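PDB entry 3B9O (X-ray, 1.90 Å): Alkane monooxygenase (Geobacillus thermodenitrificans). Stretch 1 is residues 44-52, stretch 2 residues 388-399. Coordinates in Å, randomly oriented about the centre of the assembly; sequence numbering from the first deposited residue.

Stretch 1 44-52: QLLEKGKFD
Stretch 2 388-399: DFIELVVPELQK

Ile390 is the hub of this contact: it points toward stretch 1, with chi1 at -66° (m) and chi2 at 167° (t), and loses 111 Å² of the 340 Å² buried in total. Its CD1 lies 3.7 Å from Leu45 CD1 and 4.4 Å from Leu46 CD2, while its CG1 meets Phe51 CE1 at 3.7 Å. The backbones come closest here, with CA of Gly49 5.2 Å from CA of Ile390. An ideal CB on Gly49 would sit 2.4 Å from Ile390 CG1, a clash, so this spacing depends on the bare glycine; Gly49 CA rests 3.7 Å from Ile390 CG2.

Phe51 (chi1 -88°, chi2 60°) also touches Phe389 (chi1 -173°, chi2 -93°), CZ to CD1 at 3.8 Å. The ring centroids are 5.8 Å apart and the planes meet at 71°, an oblique pairing.

Helix 44-48 runs nearly parallel to helix 388-399 (9°, axes 10.4 Å apart at closest). It ends at Lys48; Gly49 (phi/psi -77/7) is the first residue to leave helical phi/psi, and Lys50 follows at 60/24; Phe51 N bonds Leu46 O at 3.0 Å. Helix 388-399 widens into a pi-type turn at 389-393, Val394 N to Phe389 O being 2.9 Å, and kinks at Pro395.

Outward, Lys48 packs its CE 4.1 Å from Ile390 CG2. No hydrogen bond or salt bridge crosses the contact.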

ATOM      1  N   GLN A  44     -14.679   8.132   6.906  1.00 15.99           N
ATOM      2  CA  GLN A  44     -15.712   9.096   6.564  1.00 23.02           C
ATOM      3  C   GLN A  44     -15.118  10.394   5.991  1.00 16.82           C
ATOM      4  O   GLN A  44     -15.630  10.930   4.999  1.00 12.41           O
ATOM      5  CB  GLN A  44     -16.613   9.398   7.777  1.00 15.13           C
ATOM      6  CG  GLN A  44     -17.610   8.260   8.110  1.00 10.61           C
ATOM      7  CD  GLN A  44     -18.283   8.492   9.464  1.00 23.94           C
ATOM      8  OE1 GLN A  44     -17.629   8.688  10.514  1.00 24.05           O
ATOM      9  NE2 GLN A  44     -19.589   8.511   9.441  1.00 22.89           N
ATOM     10  N   LEU A  45     -14.080  10.900   6.657  1.00 17.82           N
ATOM     11  CA  LEU A  45     -13.311  12.074   6.160  1.00 12.97           C
ATOM     12  C   LEU A  45     -12.807  11.818   4.717  1.00 17.61           C
ATOM     13  O   LEU A  45     -12.988  12.660   3.815  1.00 16.05           O
ATOM     14  CB  LEU A  45     -12.143  12.416   7.107  1.00 15.05           C
ATOM     15  CG  LEU A  45     -11.140  13.430   6.529  1.00 13.67           C
ATOM     16  CD1 LEU A  45     -11.795  14.805   6.388  1.00 18.72           C
ATOM     17  CD2 LEU A  45      -9.916  13.502   7.436  1.00 17.50           C
ATOM     18  N   LEU A  46     -12.182  10.660   4.479  1.00 13.06           N
ATOM     19  CA  LEU A  46     -11.546  10.396   3.180  1.00 16.78           C
ATOM     20  C   LEU A  46     -12.595  10.312   2.070  1.00 24.53           C
ATOM     21  O   LEU A  46     -12.350  10.734   0.941  1.00 14.96           O
ATOM     22  CB  LEU A  46     -10.694   9.100   3.230  1.00 11.50           C
ATOM     23  CG  LEU A  46      -9.521   9.219   4.222  1.00 12.91           C
ATOM     24  CD1 LEU A  46      -8.698   7.945   4.216  1.00 13.35           C
ATOM     25  CD2 LEU A  46      -8.627  10.437   3.929  1.00 10.25           C
ATOM     26  N   GLU A  47     -13.742   9.714   2.390  1.00 16.86           N
ATOM     27  CA  GLU A  47     -14.829   9.622   1.420  1.00 15.90           C
ATOM     28  C   GLU A  47     -15.406  11.002   1.123  1.00 10.08           C
ATOM     29  O   GLU A  47     -15.674  11.299  -0.029  1.00 14.49           O
ATOM     30  CB  GLU A  47     -15.910   8.651   1.899  1.00 18.53           C
ATOM     31  CG  GLU A  47     -17.046   8.516   0.912  1.00 18.04           C
ATOM     32  CD  GLU A  47     -17.682   7.150   0.951  1.00 19.26           C
ATOM     33  OE1 GLU A  47     -18.791   7.008   1.516  1.00 18.59           O
ATOM     34  OE2 GLU A  47     -17.067   6.227   0.442  1.00 17.48           O
ATOM     35  N   LYS A  48     -15.573  11.847   2.153  1.00 13.30           N
ATOM     36  CA  LYS A  48     -15.905  13.255   1.946  1.00 19.55           C
ATOM     37  C   LYS A  48     -14.907  13.942   0.961  1.00 18.53           C
ATOM     38  O   LYS A  48     -15.335  14.671   0.058  1.00 18.12           O
ATOM     39  CB  LYS A  48     -16.049  14.014   3.294  1.00 16.15           C
ATOM     40  CG  LYS A  48     -15.923  15.529   3.181  1.00 29.73           C
ATOM     41  CD  LYS A  48     -15.868  16.233   4.591  1.00 79.63           C
ATOM     42  CE  LYS A  48     -14.804  17.377   4.628  1.00 73.05           C
ATOM     43  NZ  LYS A  48     -15.004  18.372   5.791  1.00 58.64           N
ATOM     44  N   GLY A  49     -13.604  13.707   1.126  1.00 14.49           N
ATOM     45  CA  GLY A  49     -12.601  14.214   0.186  1.00 16.82           C
ATOM     46  C   GLY A  49     -12.441  13.488  -1.141  1.00 20.17           C
ATOM     47  O   GLY A  49     -11.495  13.772  -1.885  1.00 16.79           O
ATOM     48  N   LYS A  50     -13.328  12.522  -1.420  1.00 19.25           N
ATOM     49  CA  LYS A  50     -13.336  11.690  -2.661  1.00 13.01           C
ATOM     50  C   LYS A  50     -12.070  10.860  -2.909  1.00 17.25           C
ATOM     51  O   LYS A  50     -11.788  10.505  -4.057  1.00 18.19           O
ATOM     52  CB  LYS A  50     -13.698  12.506  -3.942  1.00 18.56           C
ATOM     53  CG  LYS A  50     -14.799  13.526  -3.719  1.00 21.34           C
ATOM     54  CD  LYS A  50     -16.142  12.870  -3.507  1.00 23.28           C
ATOM     55  CE  LYS A  50     -17.181  13.941  -3.155  1.00 26.25           C
ATOM     56  NZ  LYS A  50     -18.495  13.294  -2.948  1.00 24.57           N
ATOM     57  N   PHE A  51     -11.322  10.544  -1.854  1.00 13.84           N
ATOM     58  CA  PHE A  51     -10.131   9.718  -2.018  1.00 14.73           C
ATOM     59  C   PHE A  51     -10.473   8.374  -2.687  1.00 14.27           C
ATOM     60  O   PHE A  51     -11.490   7.808  -2.375  1.00 16.51           O
ATOM     61  CB  PHE A  51      -9.502   9.435  -0.636  1.00 11.84           C
ATOM     62  CG  PHE A  51      -8.505  10.487  -0.180  1.00 19.96           C
ATOM     63  CD1 PHE A  51      -8.890  11.821  -0.018  1.00 27.01           C
ATOM     64  CD2 PHE A  51      -7.192  10.136   0.115  1.00 16.79           C
ATOM     65  CE1 PHE A  51      -7.971  12.787   0.416  1.00 28.52           C
ATOM     66  CE2 PHE A  51      -6.280  11.079   0.579  1.00 14.89           C
ATOM     67  CZ  PHE A  51      -6.679  12.408   0.738  1.00 20.98           C
ATOM     68  N   ASP A  52      -9.619   7.857  -3.570  1.00 14.62           N
ATOM     69  CA  ASP A  52      -9.771   6.471  -4.046  1.00 15.77           C
ATOM     70  C   ASP A  52      -9.787   5.449  -2.897  1.00 22.94           C
ATOM     71  O   ASP A  52     -10.664   4.569  -2.832  1.00 17.37           O
ATOM     72  CB  ASP A  52      -8.610   6.034  -4.935  1.00 13.45           C
ATOM     73  CG  ASP A  52      -8.636   6.650  -6.330  1.00 20.34           C
ATOM     74  OD1 ASP A  52      -8.889   7.860  -6.445  1.00 30.49           O
ATOM     75  OD2 ASP A  52      -8.294   5.946  -7.299  1.00 21.72           O
ATOM     76  N   ASP A 388      -6.297  19.379   5.712  1.00 16.53           N
ATOM     77  CA  ASP A 388      -5.797  20.484   4.874  1.00 10.78           C
ATOM     78  C   ASP A 388      -5.812  20.128   3.388  1.00 16.89           C
ATOM     79  O   ASP A 388      -6.154  20.962   2.552  1.00 15.05           O
ATOM     80  CB  ASP A 388      -4.362  20.817   5.244  1.00 12.57           C
ATOM     81  CG  ASP A 388      -4.239  21.496   6.588  1.00 21.84           C
ATOM     82  OD1 ASP A 388      -5.290  21.838   7.181  1.00 21.04           O
ATOM     83  OD2 ASP A 388      -3.083  21.615   7.079  1.00 20.92           O
ATOM     84  N   PHE A 389      -5.430  18.887   3.062  1.00 16.22           N
ATOM     85  CA  PHE A 389      -5.447  18.443   1.671  1.00 15.01           C
ATOM     86  C   PHE A 389      -6.882  18.516   1.102  1.00 16.52           C
ATOM     87  O   PHE A 389      -7.106  19.037   0.009  1.00 17.43           O
ATOM     88  CB  PHE A 389      -4.910  17.006   1.520  1.00 14.10           C
ATOM     89  CG  PHE A 389      -4.759  16.572   0.074  1.00 14.76           C
ATOM     90  CD1 PHE A 389      -5.801  15.881  -0.567  1.00 13.78           C
ATOM     91  CD2 PHE A 389      -3.601  16.901  -0.663  1.00 18.73           C
ATOM     92  CE1 PHE A 389      -5.677  15.478  -1.924  1.00 15.42           C
ATOM     93  CE2 PHE A 389      -3.459  16.502  -2.020  1.00 14.26           C
ATOM     94  CZ  PHE A 389      -4.508  15.805  -2.649  1.00 21.79           C
ATOM     95  N   ILE A 390      -7.829  17.966   1.847  1.00 14.68           N
ATOM     96  CA  ILE A 390      -9.228  17.989   1.468  1.00 12.72           C
ATOM     97  C   ILE A 390      -9.814  19.407   1.394  1.00 18.48           C
ATOM     98  O   ILE A 390     -10.529  19.722   0.442  1.00 15.12           O
ATOM     99  CB  ILE A 390     -10.079  17.045   2.364  1.00  9.91           C
ATOM    100  CG1 ILE A 390      -9.651  15.591   2.085  1.00 12.29           C
ATOM    101  CG2 ILE A 390     -11.600  17.230   2.064  1.00 15.00           C
ATOM    102  CD1 ILE A 390     -10.145  14.508   3.071  1.00 14.21           C
ATOM    103  N   GLU A 391      -9.539  20.248   2.384  1.00 17.30           N
ATOM    104  CA  GLU A 391     -10.126  21.594   2.358  1.00 16.26           C
ATOM    105  C   GLU A 391      -9.525  22.507   1.287  1.00 17.12           C
ATOM    106  O   GLU A 391     -10.239  23.307   0.737  1.00 18.21           O
ATOM    107  CB  GLU A 391     -10.039  22.269   3.726  1.00 20.58           C
ATOM    108  CG  GLU A 391     -10.790  21.504   4.827  1.00 22.40           C
ATOM    109  CD  GLU A 391     -10.693  22.165   6.198  1.00 27.90           C
ATOM    110  OE1 GLU A 391     -11.486  21.765   7.070  1.00 62.25           O
ATOM    111  OE2 GLU A 391      -9.843  23.063   6.417  1.00 43.35           O
ATOM    112  N   LEU A 392      -8.216  22.402   1.056  1.00 14.95           N
ATOM    113  CA  LEU A 392      -7.469  23.351   0.185  1.00 18.41           C
ATOM    114  C   LEU A 392      -7.009  22.787  -1.182  1.00 15.55           C
ATOM    115  O   LEU A 392      -7.197  23.423  -2.217  1.00 16.85           O
ATOM    116  CB  LEU A 392      -6.270  23.939   0.948  1.00 22.49           C
ATOM    117  CG  LEU A 392      -6.554  24.692   2.256  1.00 28.58           C
ATOM    118  CD1 LEU A 392      -5.262  25.149   2.936  1.00 22.95           C
ATOM    119  CD2 LEU A 392      -7.485  25.874   1.987  1.00 23.81           C
ATOM    120  N   VAL A 393      -6.450  21.588  -1.210  1.00 13.19           N
ATOM    121  CA  VAL A 393      -5.923  21.085  -2.481  1.00 11.23           C
ATOM    122  C   VAL A 393      -7.014  20.461  -3.358  1.00 17.13           C
ATOM    123  O   VAL A 393      -6.988  20.602  -4.593  1.00 18.33           O
ATOM    124  CB  VAL A 393      -4.767  20.096  -2.300  1.00 13.90           C
ATOM    125  CG1 VAL A 393      -4.195  19.654  -3.715  1.00 10.57           C
ATOM    126  CG2 VAL A 393      -3.681  20.736  -1.435  1.00 14.67           C
ATOM    127  N   VAL A 394      -7.918  19.705  -2.734  1.00 13.50           N
ATOM    128  CA  VAL A 394      -8.940  18.967  -3.493  1.00 20.51           C
ATOM    129  C   VAL A 394      -9.789  19.912  -4.421  1.00 14.05           C
ATOM    130  O   VAL A 394      -9.959  19.605  -5.599  1.00 15.55           O
ATOM    131  CB  VAL A 394      -9.814  18.051  -2.576  1.00 20.59           C
ATOM    132  CG1 VAL A 394     -11.179  17.723  -3.234  1.00 12.91           C
ATOM    133  CG2 VAL A 394      -9.003  16.742  -2.195  1.00 14.66           C
ATOM    134  N   PRO A 395     -10.312  21.042  -3.896  1.00 17.87           N
ATOM    135  CA  PRO A 395     -11.113  21.931  -4.784  1.00 18.86           C
ATOM    136  C   PRO A 395     -10.280  22.516  -5.952  1.00 17.80           C
ATOM    137  O   PRO A 395     -10.785  22.664  -7.079  1.00 19.79           O
ATOM    138  CB  PRO A 395     -11.608  23.058  -3.836  1.00 20.53           C
ATOM    139  CG  PRO A 395     -11.491  22.475  -2.484  1.00 31.30           C
ATOM    140  CD  PRO A 395     -10.295  21.532  -2.505  1.00 17.14           C
ATOM    141  N   GLU A 396      -9.004  22.790  -5.681  1.00 13.99           N
ATOM    142  CA  GLU A 396      -8.068  23.267  -6.704  1.00 12.73           C
ATOM    143  C   GLU A 396      -7.853  22.211  -7.809  1.00 16.13           C
ATOM    144  O   GLU A 396      -7.916  22.513  -8.995  1.00 14.58           O
ATOM    145  CB  GLU A 396      -6.736  23.626  -6.047  1.00 14.13           C
ATOM    146  CG  GLU A 396      -5.618  24.044  -7.051  1.00 17.31           C
ATOM    147  CD  GLU A 396      -5.844  25.431  -7.654  1.00 25.69           C
ATOM    148  OE1 GLU A 396      -6.639  26.234  -7.082  1.00 24.05           O
ATOM    149  OE2 GLU A 396      -5.207  25.699  -8.699  1.00 22.24           O
ATOM    150  N   LEU A 397      -7.588  20.980  -7.403  1.00 14.31           N
ATOM    151  CA  LEU A 397      -7.494  19.863  -8.334  1.00 15.37           C
ATOM    152  C   LEU A 397      -8.796  19.659  -9.123  1.00 15.15           C
ATOM    153  O   LEU A 397      -8.756  19.381 -10.320  1.00 19.41           O
ATOM    154  CB  LEU A 397      -7.181  18.569  -7.559  1.00 23.31           C
ATOM    155  CG  LEU A 397      -5.779  17.995  -7.424  1.00 33.63           C
ATOM    156  CD1 LEU A 397      -4.630  18.835  -7.960  1.00 22.76           C
ATOM    157  CD2 LEU A 397      -5.518  17.282  -6.065  1.00 22.87           C
ATOM    158  N   GLN A 398      -9.935  19.726  -8.433  1.00 13.91           N
ATOM    159  CA  GLN A 398     -11.263  19.520  -9.061  1.00 18.82           C
ATOM    160  C   GLN A 398     -11.602  20.571 -10.141  1.00 17.04           C
ATOM    161  O   GLN A 398     -12.027  20.226 -11.246  1.00 16.31           O
ATOM    162  CB  GLN A 398     -12.364  19.492  -7.996  1.00 14.55           C
ATOM    163  CG  GLN A 398     -12.345  18.216  -7.142  1.00 14.61           C
ATOM    164  CD  GLN A 398     -13.301  18.233  -5.945  1.00 14.93           C
ATOM    165  OE1 GLN A 398     -13.822  17.169  -5.549  1.00 21.69           O
ATOM    166  NE2 GLN A 398     -13.521  19.396  -5.355  1.00 12.70           N
ATOM    167  N   LYS A 399     -11.363  21.843  -9.817  1.00 19.60           N
ATOM    168  CA  LYS A 399     -11.598  22.967 -10.739  1.00 17.59           C
ATOM    169  C   LYS A 399     -10.761  22.802 -12.025  1.00 25.36           C
ATOM    170  O   LYS A 399     -11.185  23.170 -13.124  1.00 24.14           O
ATOM    171  CB  LYS A 399     -11.322  24.285 -10.008  1.00 19.03           C
ATOM    172  CG  LYS A 399     -10.676  25.371 -10.826  1.00 54.99           C
ATOM    173  CD  LYS A 399      -9.411  25.929 -10.146  1.00 65.84           C
ATOM    174  CE  LYS A 399      -9.729  27.022  -9.126  1.00 59.82           C
ATOM    175  NZ  LYS A 399      -8.474  27.781  -8.771  1.00 52.72           N
TER